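Local coordinates for protein NAD-dependent dehydrogenase (PDB 4Z0P) that probably reduces glyoxylate and hydroxypyruvate with NADPH as the hydride donor, at residues Ala21-Ala26 / Arg30-Leu35. Sequence-based numbering, arbitrary orientation.
Sequences AALAGA and REVIDL
Leu23, where helix 16-23 leads into a turn, reaches across to Val32 on strand 32-34, and this apolar pair carries most of the contact. Leucine suits the place because its long branched chain carries two methyls far enough to bridge two residues: CD2 of Leu23 lies 3.7 Å from CG1 of Val32, while CD1 rests against OD2 of Asp34 at 3.5 Å, a van der Waals contact tilted out of the carboxylate plane, the two side chains crossing at about a right angle. With CG1 of Val32 anti to the backbone N (chi1 180°), that methyl is turned to the leucine and CG2 to the carbonyl O of Ala26, 4.1 Å away. A beta-branched valine suits the strand and offers a methyl to each neighbour; Val32 also touches Val10 on the adjacent parallel strand.

Within 21-26 a type II turn reverses the chain, Ala26 N donating to Leu23 O at 3.0 Å. Its third position has positive phi, which Gly25 (73°), lacking a CB, adopts with little strain. Asp34 OD1 accepts a hydrogen bond from Ala36 N.

Mostly apolar packing, over only 169 Å², therefore joins the helix to the outermost strand within this chain in a beta-alpha-beta unit, away from the NADPH and oxalate sites.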
loop_
_atom_site.group_PDB
_atom_site.type_symbol
_atom_site.label_atom_id
_atom_site.label_comp_id
_atom_site.label_asym_id
_atom_site.label_seq_id
_atom_site.Cartn_x
_atom_site.Cartn_y
_atom_site.Cartn_z
ATOM N N ALA A 21 9.625 24.145 -14.564
ATOM C CA ALA A 21 10.325 23.044 -15.238
ATOM C C ALA A 21 9.588 22.514 -16.463
ATOM O O ALA A 21 10.204 22.210 -17.475
ATOM C CB ALA A 21 10.593 21.904 -14.257
ATOM N N ALA A 22 8.266 22.408 -16.382
ATOM C CA ALA A 22 7.457 21.870 -17.482
ATOM C C ALA A 22 7.281 22.850 -18.653
ATOM O O ALA A 22 6.925 22.425 -19.736
ATOM C CB ALA A 22 6.079 21.443 -16.961
ATOM N N LEU A 23 7.500 24.148 -18.425
ATOM C CA LEU A 23 7.311 25.175 -19.468
ATOM C C LEU A 23 8.293 25.014 -20.626
ATOM O O LEU A 23 7.949 25.325 -21.758
ATOM C CB LEU A 23 7.461 26.586 -18.886
ATOM C CG LEU A 23 6.392 27.103 -17.923
ATOM C CD1 LEU A 23 6.816 28.451 -17.361
ATOM C CD2 LEU A 23 5.037 27.199 -18.588
ATOM N N ALA A 24 9.497 24.520 -20.332
ATOM C CA ALA A 24 10.546 24.300 -21.339
ATOM C C ALA A 24 10.100 23.340 -22.435
ATOM O O ALA A 24 9.839 22.166 -22.175
ATOM C CB ALA A 24 11.804 23.758 -20.670
ATOM N N GLY A 25 10.009 23.840 -23.662
ATOM C CA GLY A 25 9.547 23.029 -24.784
ATOM C C GLY A 25 8.048 22.728 -24.806
ATOM O O GLY A 25 7.596 21.986 -25.671
ATOM N N ALA A 26 7.264 23.303 -23.894
ATOM C CA ALA A 26 5.821 23.100 -23.912
ATOM C C ALA A 26 5.226 23.951 -25.029
ATOM O O ALA A 26 5.768 25.000 -25.351
ATOM C CB ALA A 26 5.202 23.484 -22.583
ATOM N N ARG A 30 3.919 28.304 -29.937
ATOM C CA ARG A 30 2.984 29.231 -29.281
ATOM C C ARG A 30 3.680 29.951 -28.154
ATOM O O ARG A 30 4.488 29.364 -27.450
ATOM C CB ARG A 30 1.799 28.476 -28.658
ATOM C CG ARG A 30 0.980 27.676 -29.636
ATOM C CD ARG A 30 -0.139 26.941 -28.947
ATOM N NE ARG A 30 -0.850 26.129 -29.928
ATOM C CZ ARG A 30 -1.815 26.562 -30.733
ATOM N NH1 ARG A 30 -2.255 27.817 -30.695
ATOM N NH2 ARG A 30 -2.365 25.718 -31.586
ATOM N N GLU A 31 3.320 31.203 -27.952
ATOM C CA GLU A 31 3.732 31.934 -26.771
ATOM C C GLU A 31 2.997 31.332 -25.577
ATOM O O GLU A 31 1.802 31.057 -25.669
ATOM C CB GLU A 31 3.398 33.415 -26.901
ATOM C CG GLU A 31 3.932 34.234 -25.733
ATOM C CD GLU A 31 3.541 35.704 -25.755
ATOM O OE1 GLU A 31 2.783 36.140 -26.650
ATOM O OE2 GLU A 31 3.995 36.416 -24.832
ATOM N N VAL A 32 3.722 31.088 -24.479
ATOM C CA VAL A 32 3.141 30.568 -23.242
ATOM C C VAL A 32 3.222 31.718 -22.251
ATOM O O VAL A 32 4.277 32.296 -22.071
ATOM C CB VAL A 32 3.905 29.339 -22.721
ATOM C CG1 VAL A 32 3.273 28.838 -21.434
ATOM C CG2 VAL A 32 3.884 28.245 -23.778
ATOM N N ILE A 33 2.093 32.068 -21.646
ATOM C CA ILE A 33 1.985 33.212 -20.752
ATOM C C ILE A 33 1.667 32.641 -19.370
ATOM O O ILE A 33 0.514 32.324 -19.071
ATOM C CB ILE A 33 0.893 34.183 -21.234
ATOM C CG1 ILE A 33 1.172 34.648 -22.662
ATOM C CG2 ILE A 33 0.802 35.371 -20.319
ATOM C CD1 ILE A 33 0.047 35.425 -23.296
ATOM N N ASP A 34 2.708 32.500 -18.543
ATOM C CA ASP A 34 2.578 31.962 -17.204
ATOM C C ASP A 34 2.244 33.099 -16.250
ATOM O O ASP A 34 3.095 33.957 -15.958
ATOM C CB ASP A 34 3.872 31.286 -16.778
ATOM C CG ASP A 34 3.808 30.674 -15.391
ATOM O OD1 ASP A 34 2.760 30.724 -14.709
ATOM O OD2 ASP A 34 4.861 30.126 -14.958
ATOM N N LEU A 35 1.022 33.090 -15.750
ATOM C CA LEU A 35 0.557 34.150 -14.869
ATOM C C LEU A 35 1.146 34.135 -13.459
ATOM O O LEU A 35 0.926 35.070 -12.685
ATOM C CB LEU A 35 -0.959 34.239 -14.860
ATOM C CG LEU A 35 -1.636 34.493 -16.216
ATOM C CD1 LEU A 35 -3.144 34.689 -16.069
ATOM C CD2 LEU A 35 -1.056 35.705 -16.948
#